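Local coordinates for protein tRNA-splicing endonuclease (Sulfolobus tokodaii, PDB 2CV8) that probably excises introns from precursor tRNAs by cutting at both splice sites, leaving 2',3'-cyclic phosphate and 5'-hydroxyl ends, at residues I64-G68 / E69-F73; I84-F87 / R88-S92; D96-K100 / G101-R105. All coordinates share one frame; numbering follows the deposited sequence.

Contact 1. Residues I64-G68 / E69-F73; sequences IVSNG and ERLDF
A tight beta hairpin in the N-terminal domain brings V65 and S66 against E69 and R70, with N67 and G68 making the turn between strands 63-66 and 69-71. The hairpin lies at one side of the mixed N-terminal sheet: strand 63-66 runs beside strand 2-6, where the backbone of V65 is hydrogen-bonded to G3 and L5, and 69-71 is the outermost strand on that side within the chain. S66 and E69 form the antiparallel hydrogen-bonded pair next to the turn. Its strong half is S66 N to E69 O, 2.7 Å long, nearly straight at 167° and in the carbonyl plane; the return bond from E69 N to S66 O, at 3.2 Å, is weak. The turn depends on G68, whose positive phi (87°) belongs to a backbone shape that would jam a beta carbon against the carbonyl oxygen of N67. One step further in, V65 and R70 are a non-hydrogen-bonded pair with CA atoms 4.6 Å apart. The CG1 branch of V65 stands anti to its own N (chi1 169°) and passes alongside E69 O. R70 leaves the same face as V65 with its chain extended from CG to NE, and its NH2 ends in a salt bridge with E63, at the start of the hairpin's first strand. On the other face lie I64, S66, E69 and L71, where the hairpin turns toward helices 50-58 and 73-83: I64 rests on V57 and L76, and L71 also reaches L76. The CD2 branch of L71 swings back toward the turn and comes against CB of S66, while its beta carbon lies 4.4 Å from CG2 of I64.

Contact 2. Residues I84-F87 / R88-S92; sequences IPRF and RILYS
R86 and L90 meet where the loop after helix 73-83 becomes helix 87-99, and their side chains pack against each other. A type II turn from I84 to F87, closed by F87 N to I84 O, hands the chain to the helix, with R86 at the N-cap position. The carbonyl of R86 takes the first helical bond, from L90 N at 2.8 Å, with the donor nearly along the C=O axis. F87 O receives Y91 N at the same length, the donor tilted a little from the carbonyl plane. Round this start the apolar chains close in. L90 CD1 reaches back to CG2 of I84 at 4.3 Å, while its other branch, CD2, sits over one face of the R86 guanidinium, 3.8 Å from NH2. I89 meets R86 at a slant, its CD1 3.7 Å from NE; with CG1 between N and the carbonyl carbon (chi1 63°), the branch is carried toward the turn. F87 and Y91 run alongside each other in one direction; their rings, within 6° of parallel and with centroids 6.0 Å apart, are displaced until little of either covers the other. One face of the F87 ring is met instead by CB of Y91, near its rim, 4.0 Å from CE2. The looser, solvent side belongs to P85, which turns outward, and to R88, whose chain runs out extended. R86 is exposed too, but its NH2 is held by a salt bridge to D113 and a hydrogen bond to A132 O, which fixes the guanidinium under L90. Y91 and L90 pack on helix 50-58, F87 and R88 on helix 73-83, with the F87 ring edge-to-face with Y77, while I89 and L90 face strand 128-134 of the catalytic domain's sheet.

Contact 3. Residues D96-K100 / G101-R105; sequences DLREK and GYVVR
The guanidinium of R98 lies flat over the backbone of V103, whose CA sits 4.0 Å above the plane and over its centre. A bend at chi2 (79°) folds the chain back from the helix along the start of the strand, where the arginine and V104 run antiparallel alongside one another, CD of R98 3.9 Å from CG2 of V104. The same methyl touches CB of L97 at 3.8 Å, and R98 also makes a cation-pi contact with Y27. With an alanine here, Y27 would probably lose its cationic partner and a gap would open over V103 and V104. What turns the chain is a Schellman motif ending helix 87-99: G101, at positive phi, donates its N to R98 O at 2.9 Å, and Y102 N reaches L97 O at 3.2 Å. A beta carbon on G101 would strike K100 O. Beyond the turn, strand 103-106 enters at the margin of the catalytic sheet, hydrogen-bonded through the backbone of V103 to that of Y117, a predicted active-site residue. The Y102 ring stands with its edge to K100, whose CB lies in the ring plane, 3.8 Å from CE1. K100, its chain extended beyond CG, sends NZ back to the syn side of D96 OD1, 3.1 Å away, and NZ also forms a salt bridge with the C-terminal carboxylate of M180 of the second subunit.

The three contacts follow one another along the chain and trace the passage from the N-terminal to the catalytic domain. Contact 1 is a hairpin at the side of the N-terminal sheet; helix 73-83 then leads to contact 2, and helix 87-99 carries the chain from there to contact 3, so those two share one helix, at its start and its end. Centres of contacts 1 and 2 are about 20 Å apart, yet CE1 of F73 touches OH of Y91 at 3.7 Å. The centres of contacts 2 and 3 are about 15 Å apart, those of contacts 1 and 3 about 25 Å. The far end of the helix thus delivers strand 103-106 to the sheet carrying the predicted active-site tyrosine, and meets the second subunit.

Contact 1. Residues I64-G68 / E69-F73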
ATOM      1  N   ILE B  64      25.684 -16.078  21.053  1.00 36.75           N
ATOM      2  CA  ILE B  64      26.481 -15.054  20.407  1.00 30.08           C
ATOM      3  C   ILE B  64      27.494 -14.409  21.332  1.00 31.08           C
ATOM      4  O   ILE B  64      27.226 -14.174  22.510  1.00 29.70           O
ATOM      5  CB  ILE B  64      25.570 -14.001  19.755  1.00 25.81           C
ATOM      6  CG1 ILE B  64      25.027 -14.577  18.441  1.00 25.54           C
ATOM      7  CG2 ILE B  64      26.331 -12.707  19.502  1.00 23.40           C
ATOM      8  CD1 ILE B  64      23.768 -13.927  17.966  1.00 30.45           C
ATOM      9  N   VAL B  65      28.672 -14.142  20.780  1.00 46.74           N
ATOM     10  CA  VAL B  65      29.766 -13.553  21.533  1.00 53.43           C
ATOM     11  C   VAL B  65      30.377 -12.381  20.800  1.00 55.91           C
ATOM     12  O   VAL B  65      30.455 -12.381  19.572  1.00 59.96           O
ATOM     13  CB  VAL B  65      30.875 -14.594  21.785  1.00 40.43           C
ATOM     14  CG1 VAL B  65      32.119 -13.920  22.334  1.00 44.45           C
ATOM     15  CG2 VAL B  65      30.375 -15.642  22.752  1.00 34.73           C
ATOM     16  N   SER B  66      30.805 -11.383  21.565  1.00 54.32           N
ATOM     17  CA  SER B  66      31.444 -10.201  21.001  1.00 65.75           C
ATOM     18  C   SER B  66      32.761 -10.004  21.728  1.00 71.21           C
ATOM     19  O   SER B  66      32.814  -9.319  22.752  1.00 69.01           O
ATOM     20  CB  SER B  66      30.570  -8.965  21.187  1.00 59.23           C
ATOM     21  OG  SER B  66      31.145  -7.851  20.528  1.00 55.03           O
ATOM     22  N   ASN B  67      33.818 -10.615  21.196  1.00 83.45           N
ATOM     23  CA  ASN B  67      35.143 -10.532  21.797  1.00 88.44           C
ATOM     24  C   ASN B  67      35.066 -10.783  23.295  1.00 86.94           C
ATOM     25  O   ASN B  67      35.200  -9.865  24.103  1.00 84.33           O
ATOM     26  CB  ASN B  67      35.777  -9.162  21.526  1.00111.85           C
ATOM     27  CG  ASN B  67      36.565  -9.128  20.227  1.00116.83           C
ATOM     28  OD1 ASN B  67      37.059  -8.075  19.816  1.00117.21           O
ATOM     29  ND2 ASN B  67      36.696 -10.282  19.578  1.00113.28           N
ATOM     30  N   GLY B  68      34.836 -12.038  23.659  1.00 90.26           N
ATOM     31  CA  GLY B  68      34.757 -12.389  25.062  1.00 88.92           C
ATOM     32  C   GLY B  68      33.376 -12.227  25.659  1.00 90.35           C
ATOM     33  O   GLY B  68      32.851 -13.162  26.263  1.00 92.74           O
ATOM     34  N   GLU B  69      32.777 -11.050  25.499  1.00 79.34           N
ATOM     35  CA  GLU B  69      31.454 -10.812  26.061  1.00 77.23           C
ATOM     36  C   GLU B  69      30.384 -11.700  25.431  1.00 75.37           C
ATOM     37  O   GLU B  69      30.343 -11.899  24.215  1.00 80.95           O
ATOM     38  CB  GLU B  69      31.063  -9.336  25.919  1.00 84.44           C
ATOM     39  CG  GLU B  69      29.686  -9.014  26.495  1.00 87.08           C
ATOM     40  CD  GLU B  69      29.411  -7.523  26.587  1.00 88.18           C
ATOM     41  OE1 GLU B  69      29.607  -6.807  25.579  1.00 91.79           O
ATOM     42  OE2 GLU B  69      28.988  -7.071  27.671  1.00 80.65           O
ATOM     43  N   ARG B  70      29.523 -12.237  26.285  1.00 63.03           N
ATOM     44  CA  ARG B  70      28.436 -13.108  25.869  1.00 60.36           C
ATOM     45  C   ARG B  70      27.185 -12.234  25.815  1.00 59.50           C
ATOM     46  O   ARG B  70      26.671 -11.811  26.850  1.00 60.88           O
ATOM     47  CB  ARG B  70      28.269 -14.221  26.902  1.00 58.46           C
ATOM     48  CG  ARG B  70      27.446 -15.417  26.476  1.00 70.48           C
ATOM     49  CD  ARG B  70      27.391 -16.396  27.645  1.00 86.15           C
ATOM     50  NE  ARG B  70      26.737 -17.665  27.334  1.00 92.73           N
ATOM     51  CZ  ARG B  70      26.552 -18.640  28.222  1.00 94.28           C
ATOM     52  NH1 ARG B  70      26.968 -18.487  29.474  1.00 93.04           N
ATOM     53  NH2 ARG B  70      25.952 -19.768  27.860  1.00 95.39           N
ATOM     54  N   LEU B  71      26.714 -11.947  24.604  1.00 62.75           N
ATOM     55  CA  LEU B  71      25.534 -11.110  24.416  1.00 44.74           C
ATOM     56  C   LEU B  71      24.259 -11.930  24.366  1.00 50.74           C
ATOM     57  O   LEU B  71      24.122 -12.814  23.524  1.00 53.81           O
ATOM     58  CB  LEU B  71      25.652 -10.308  23.121  1.00 40.60           C
ATOM     59  CG  LEU B  71      26.689  -9.186  23.048  1.00 38.69           C
ATOM     60  CD1 LEU B  71      26.447  -8.208  24.185  1.00 50.20           C
ATOM     61  CD2 LEU B  71      28.084  -9.754  23.128  1.00 43.88           C
ATOM     62  N   ASP B  72      23.327 -11.646  25.270  1.00 54.15           N
ATOM     63  CA  ASP B  72      22.061 -12.372  25.279  1.00 50.03           C
ATOM     64  C   ASP B  72      21.047 -11.620  24.436  1.00 43.54           C
ATOM     65  O   ASP B  72      21.376 -10.604  23.823  1.00 42.57           O
ATOM     66  CB  ASP B  72      21.531 -12.549  26.707  1.00 46.77           C
ATOM     67  CG  ASP B  72      21.293 -11.234  27.415  1.00 59.73           C
ATOM     68  OD1 ASP B  72      20.689 -11.266  28.505  1.00 69.04           O
ATOM     69  OD2 ASP B  72      21.709 -10.174  26.895  1.00 64.64           O
ATOM     70  N   PHE B  73      19.816 -12.119  24.409  1.00 32.29           N
ATOM     71  CA  PHE B  73      18.747 -11.497  23.623  1.00 35.88           C
ATOM     72  C   PHE B  73      18.523 -10.004  23.892  1.00 32.28           C
ATOM     73  O   PHE B  73      18.463  -9.210  22.960  1.00 21.10           O
ATOM     74  CB  PHE B  73      17.434 -12.243  23.852  1.00 28.88           C
ATOM     75  CG  PHE B  73      16.301 -11.741  23.011  1.00 33.36           C
ATOM     76  CD1 PHE B  73      16.172 -12.143  21.691  1.00 37.59           C
ATOM     77  CD2 PHE B  73      15.366 -10.855  23.537  1.00 39.45           C
ATOM     78  CE1 PHE B  73      15.125 -11.669  20.907  1.00 50.53           C
ATOM     79  CE2 PHE B  73      14.319 -10.375  22.764  1.00 32.05           C
ATOM     80  CZ  PHE B  73      14.196 -10.782  21.447  1.00 45.43           C
TER

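Contact 2. Residues I84-F87 / R88-S92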
ATOM      1  N   ILE B  84      20.923  -1.098  13.335  1.00 47.93           N
ATOM      2  CA  ILE B  84      20.007  -1.203  12.205  1.00 46.79           C
ATOM      3  C   ILE B  84      18.780  -0.284  12.205  1.00 45.01           C
ATOM      4  O   ILE B  84      17.968  -0.309  13.129  1.00 49.22           O
ATOM      5  CB  ILE B  84      19.526  -2.681  12.051  1.00 57.89           C
ATOM      6  CG1 ILE B  84      20.569  -3.506  11.289  1.00 61.19           C
ATOM      7  CG2 ILE B  84      18.197  -2.740  11.318  1.00 63.48           C
ATOM      8  CD1 ILE B  84      21.886  -3.692  12.002  1.00 58.02           C
ATOM      9  N   PRO B  85      18.630   0.541  11.156  1.00 45.38           N
ATOM     10  CA  PRO B  85      17.480   1.450  11.060  1.00 43.83           C
ATOM     11  C   PRO B  85      16.209   0.623  10.854  1.00 39.20           C
ATOM     12  O   PRO B  85      16.198  -0.323  10.068  1.00 36.13           O
ATOM     13  CB  PRO B  85      17.804   2.301   9.824  1.00 46.53           C
ATOM     14  CG  PRO B  85      19.299   2.260   9.746  1.00 36.43           C
ATOM     15  CD  PRO B  85      19.608   0.821  10.088  1.00 49.31           C
ATOM     16  N   ARG B  86      15.142   0.981  11.552  1.00 31.71           N
ATOM     17  CA  ARG B  86      13.875   0.254  11.444  1.00 38.89           C
ATOM     18  C   ARG B  86      13.972  -1.161  12.025  1.00 37.17           C
ATOM     19  O   ARG B  86      13.141  -2.031  11.737  1.00 38.69           O
ATOM     20  CB  ARG B  86      13.423   0.188   9.983  1.00 32.10           C
ATOM     21  CG  ARG B  86      13.158   1.551   9.351  1.00 37.21           C
ATOM     22  CD  ARG B  86      13.085   1.436   7.839  1.00 41.49           C
ATOM     23  NE  ARG B  86      12.058   0.486   7.420  1.00 48.40           N
ATOM     24  CZ  ARG B  86      12.224  -0.422   6.460  1.00 48.12           C
ATOM     25  NH1 ARG B  86      13.383  -0.510   5.813  1.00 34.08           N
ATOM     26  NH2 ARG B  86      11.229  -1.247   6.150  1.00 37.59           N
ATOM     27  N   PHE B  87      14.976  -1.378  12.869  1.00 26.37           N
ATOM     28  CA  PHE B  87      15.175  -2.678  13.475  1.00 19.52           C
ATOM     29  C   PHE B  87      13.925  -3.210  14.165  1.00 16.62           C
ATOM     30  O   PHE B  87      13.576  -4.373  13.980  1.00 18.44           O
ATOM     31  CB  PHE B  87      16.319  -2.647  14.489  1.00 18.78           C
ATOM     32  CG  PHE B  87      16.611  -3.996  15.103  1.00 33.19           C
ATOM     33  CD1 PHE B  87      17.479  -4.894  14.473  1.00 26.88           C
ATOM     34  CD2 PHE B  87      15.959  -4.400  16.273  1.00 35.53           C
ATOM     35  CE1 PHE B  87      17.689  -6.170  14.994  1.00 22.15           C
ATOM     36  CE2 PHE B  87      16.161  -5.680  16.805  1.00 31.46           C
ATOM     37  CZ  PHE B  87      17.027  -6.566  16.162  1.00 33.91           C
ATOM     38  N   ARG B  88      13.262  -2.374  14.961  1.00 22.07           N
ATOM     39  CA  ARG B  88      12.063  -2.804  15.670  1.00 23.79           C
ATOM     40  C   ARG B  88      10.972  -3.333  14.747  1.00 27.68           C
ATOM     41  O   ARG B  88      10.453  -4.437  14.963  1.00 29.86           O
ATOM     42  CB  ARG B  88      11.484  -1.672  16.525  1.00 42.85           C
ATOM     43  CG  ARG B  88      12.274  -1.358  17.780  1.00 54.27           C
ATOM     44  CD  ARG B  88      11.384  -0.688  18.819  1.00 55.42           C
ATOM     45  NE  ARG B  88      12.135  -0.294  20.006  1.00 66.51           N
ATOM     46  CZ  ARG B  88      12.927   0.772  20.071  1.00 65.50           C
ATOM     47  NH1 ARG B  88      13.067   1.561  19.012  1.00 71.21           N
ATOM     48  NH2 ARG B  88      13.586   1.043  21.190  1.00 69.96           N
ATOM     49  N   ILE B  89      10.618  -2.572  13.717  1.00 16.57           N
ATOM     50  CA  ILE B  89       9.561  -3.039  12.844  1.00 23.71           C
ATOM     51  C   ILE B  89      10.027  -4.185  11.978  1.00 27.66           C
ATOM     52  O   ILE B  89       9.230  -5.078  11.658  1.00 26.67           O
ATOM     53  CB  ILE B  89       8.990  -1.911  11.959  1.00 24.73           C
ATOM     54  CG1 ILE B  89      10.057  -1.361  11.028  1.00 35.00           C
ATOM     55  CG2 ILE B  89       8.458  -0.808  12.833  1.00 26.03           C
ATOM     56  CD1 ILE B  89       9.504  -0.391  10.007  1.00 55.12           C
ATOM     57  N   LEU B  90      11.312  -4.175  11.612  1.00 22.91           N
ATOM     58  CA  LEU B  90      11.874  -5.240  10.777  1.00 24.83           C
ATOM     59  C   LEU B  90      11.960  -6.572  11.514  1.00 23.50           C
ATOM     60  O   LEU B  90      11.665  -7.623  10.946  1.00 30.19           O
ATOM     61  CB  LEU B  90      13.264  -4.857  10.265  1.00 11.54           C
ATOM     62  CG  LEU B  90      13.313  -3.793   9.163  1.00 16.41           C
ATOM     63  CD1 LEU B  90      14.744  -3.443   8.875  1.00  2.42           C
ATOM     64  CD2 LEU B  90      12.610  -4.284   7.911  1.00  5.66           C
ATOM     65  N   TYR B  91      12.361  -6.534  12.780  1.00 27.38           N
ATOM     66  CA  TYR B  91      12.451  -7.763  13.551  1.00 25.99           C
ATOM     67  C   TYR B  91      11.044  -8.280  13.861  1.00 25.00           C
ATOM     68  O   TYR B  91      10.804  -9.488  13.906  1.00 37.78           O
ATOM     69  CB  TYR B  91      13.221  -7.551  14.860  1.00 14.49           C
ATOM     70  CG  TYR B  91      13.272  -8.811  15.696  1.00 23.87           C
ATOM     71  CD1 TYR B  91      14.122  -9.868  15.355  1.00 22.09           C
ATOM     72  CD2 TYR B  91      12.399  -8.991  16.773  1.00 17.63           C
ATOM     73  CE1 TYR B  91      14.099 -11.076  16.065  1.00 23.60           C
ATOM     74  CE2 TYR B  91      12.364 -10.189  17.479  1.00 26.42           C
ATOM     75  CZ  TYR B  91      13.217 -11.228  17.122  1.00 33.83           C
ATOM     76  OH  TYR B  91      13.176 -12.411  17.825  1.00 24.62           O
ATOM     77  N   SER B  92      10.111  -7.363  14.075  1.00 21.11           N
ATOM     78  CA  SER B  92       8.740  -7.757  14.372  1.00 20.25           C
ATOM     79  C   SER B  92       8.140  -8.569  13.238  1.00 18.81           C
ATOM     80  O   SER B  92       7.508  -9.599  13.486  1.00 14.96           O
ATOM     81  CB  SER B  92       7.872  -6.526  14.655  1.00 18.15           C
ATOM     82  OG  SER B  92       8.261  -5.915  15.877  1.00 30.39           O
TER

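Contact 3. Residues D96-K100 / G101-R105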
ATOM      1  N   ASP B  96       7.573 -12.656  13.385  1.00 29.63           N
ATOM      2  CA  ASP B  96       6.191 -13.067  13.188  1.00 20.54           C
ATOM      3  C   ASP B  96       6.068 -14.007  12.004  1.00 24.09           C
ATOM      4  O   ASP B  96       5.433 -15.056  12.092  1.00 27.11           O
ATOM      5  CB  ASP B  96       5.316 -11.833  12.973  1.00 21.54           C
ATOM      6  CG  ASP B  96       3.825 -12.166  12.832  1.00 33.91           C
ATOM      7  OD1 ASP B  96       3.314 -12.184  11.689  1.00 18.55           O
ATOM      8  OD2 ASP B  96       3.164 -12.397  13.869  1.00 30.04           O
ATOM      9  N   LEU B  97       6.685 -13.636  10.893  1.00 17.22           N
ATOM     10  CA  LEU B  97       6.620 -14.467   9.715  1.00 19.63           C
ATOM     11  C   LEU B  97       7.382 -15.758   9.919  1.00 23.93           C
ATOM     12  O   LEU B  97       6.931 -16.834   9.518  1.00 21.17           O
ATOM     13  CB  LEU B  97       7.170 -13.716   8.507  1.00 22.75           C
ATOM     14  CG  LEU B  97       6.241 -12.626   7.961  1.00 27.89           C
ATOM     15  CD1 LEU B  97       6.786 -12.096   6.644  1.00 20.18           C
ATOM     16  CD2 LEU B  97       4.848 -13.201   7.753  1.00 26.80           C
ATOM     17  N   ARG B  98       8.538 -15.654  10.553  1.00 29.23           N
ATOM     18  CA  ARG B  98       9.350 -16.830  10.791  1.00 34.65           C
ATOM     19  C   ARG B  98       8.607 -17.768  11.753  1.00 34.37           C
ATOM     20  O   ARG B  98       8.546 -18.981  11.548  1.00 33.43           O
ATOM     21  CB  ARG B  98      10.690 -16.407  11.385  1.00 22.45           C
ATOM     22  CG  ARG B  98      11.805 -17.350  11.071  1.00 23.94           C
ATOM     23  CD  ARG B  98      12.337 -17.144   9.668  1.00 26.24           C
ATOM     24  NE  ARG B  98      12.965 -18.369   9.180  1.00 33.82           N
ATOM     25  CZ  ARG B  98      13.888 -18.427   8.226  1.00 26.33           C
ATOM     26  NH1 ARG B  98      14.323 -17.331   7.634  1.00 43.48           N
ATOM     27  NH2 ARG B  98      14.372 -19.595   7.858  1.00 18.36           N
ATOM     28  N   GLU B  99       8.018 -17.184  12.792  1.00 38.31           N
ATOM     29  CA  GLU B  99       7.284 -17.945  13.793  1.00 37.25           C
ATOM     30  C   GLU B  99       6.090 -18.660  13.179  1.00 30.00           C
ATOM     31  O   GLU B  99       5.645 -19.691  13.685  1.00 38.14           O
ATOM     32  CB  GLU B  99       6.822 -17.017  14.916  1.00 10.72           C
ATOM     33  CG  GLU B  99       6.630 -17.724  16.246  1.00 40.81           C
ATOM     34  CD  GLU B  99       7.924 -18.285  16.815  1.00 30.32           C
ATOM     35  OE1 GLU B  99       7.868 -19.010  17.827  1.00 43.98           O
ATOM     36  OE2 GLU B  99       9.000 -17.998  16.257  1.00 28.62           O
ATOM     37  N   LYS B 100       5.577 -18.111  12.085  1.00 36.80           N
ATOM     38  CA  LYS B 100       4.439 -18.700  11.386  1.00 36.84           C
ATOM     39  C   LYS B 100       4.874 -19.789  10.417  1.00 34.88           C
ATOM     40  O   LYS B 100       4.046 -20.368   9.713  1.00 39.01           O
ATOM     41  CB  LYS B 100       3.643 -17.623  10.639  1.00 26.92           C
ATOM     42  CG  LYS B 100       2.755 -16.814  11.549  1.00 40.28           C
ATOM     43  CD  LYS B 100       2.004 -15.710  10.826  1.00 46.62           C
ATOM     44  CE  LYS B 100       1.241 -14.850  11.836  1.00 37.31           C
ATOM     45  NZ  LYS B 100       0.600 -13.668  11.212  1.00 37.00           N
ATOM     46  N   GLY B 101       6.173 -20.052  10.363  1.00 24.11           N
ATOM     47  CA  GLY B 101       6.658 -21.106   9.494  1.00 25.95           C
ATOM     48  C   GLY B 101       7.172 -20.752   8.115  1.00 23.77           C
ATOM     49  O   GLY B 101       7.595 -21.642   7.382  1.00 28.74           O
ATOM     50  N   TYR B 102       7.132 -19.479   7.739  1.00 21.67           N
ATOM     51  CA  TYR B 102       7.642 -19.101   6.425  1.00 18.83           C
ATOM     52  C   TYR B 102       9.169 -19.054   6.506  1.00 20.77           C
ATOM     53  O   TYR B 102       9.743 -18.968   7.592  1.00 20.41           O
ATOM     54  CB  TYR B 102       7.139 -17.713   6.002  1.00 18.47           C
ATOM     55  CG  TYR B 102       5.641 -17.552   5.864  1.00 28.63           C
ATOM     56  CD1 TYR B 102       4.828 -17.391   6.984  1.00 29.45           C
ATOM     57  CD2 TYR B 102       5.037 -17.517   4.602  1.00 19.79           C
ATOM     58  CE1 TYR B 102       3.451 -17.191   6.854  1.00 21.15           C
ATOM     59  CE2 TYR B 102       3.662 -17.318   4.464  1.00  3.75           C
ATOM     60  CZ  TYR B 102       2.872 -17.152   5.592  1.00 16.38           C
ATOM     61  OH  TYR B 102       1.510 -16.935   5.466  1.00 25.78           O
ATOM     62  N   VAL B 103       9.817 -19.142   5.353  1.00  9.03           N
ATOM     63  CA  VAL B 103      11.261 -19.033   5.283  1.00 21.20           C
ATOM     64  C   VAL B 103      11.438 -17.588   4.809  1.00 27.97           C
ATOM     65  O   VAL B 103      10.991 -17.214   3.728  1.00 28.93           O
ATOM     66  CB  VAL B 103      11.849 -20.033   4.267  1.00 34.13           C
ATOM     67  CG1 VAL B 103      13.353 -19.871   4.149  1.00 25.95           C
ATOM     68  CG2 VAL B 103      11.545 -21.431   4.729  1.00 36.28           C
ATOM     69  N   VAL B 104      12.061 -16.774   5.646  1.00 30.04           N
ATOM     70  CA  VAL B 104      12.261 -15.362   5.361  1.00 27.16           C
ATOM     71  C   VAL B 104      13.679 -15.003   4.941  1.00 28.89           C
ATOM     72  O   VAL B 104      14.633 -15.227   5.678  1.00 33.40           O
ATOM     73  CB  VAL B 104      11.898 -14.529   6.602  1.00 13.61           C
ATOM     74  CG1 VAL B 104      11.990 -13.038   6.293  1.00 17.18           C
ATOM     75  CG2 VAL B 104      10.514 -14.922   7.077  1.00  7.45           C
ATOM     76  N   ARG B 105      13.807 -14.423   3.757  1.00 34.92           N
ATOM     77  CA  ARG B 105      15.103 -14.016   3.243  1.00 28.67           C
ATOM     78  C   ARG B 105      15.080 -12.517   2.997  1.00 29.60           C
ATOM     79  O   ARG B 105      14.042 -11.868   3.129  1.00 32.88           O
ATOM     80  CB  ARG B 105      15.399 -14.721   1.917  1.00 38.71           C
ATOM     81  CG  ARG B 105      15.426 -16.240   1.977  1.00 48.78           C
ATOM     82  CD  ARG B 105      16.835 -16.772   1.787  1.00 48.88           C
ATOM     83  NE  ARG B 105      17.501 -17.017   3.062  1.00 54.50           N
ATOM     84  CZ  ARG B 105      18.821 -16.988   3.239  1.00 52.53           C
ATOM     85  NH1 ARG B 105      19.629 -16.714   2.222  1.00 37.60           N
ATOM     86  NH2 ARG B 105      19.334 -17.249   4.435  1.00 53.90           N
TER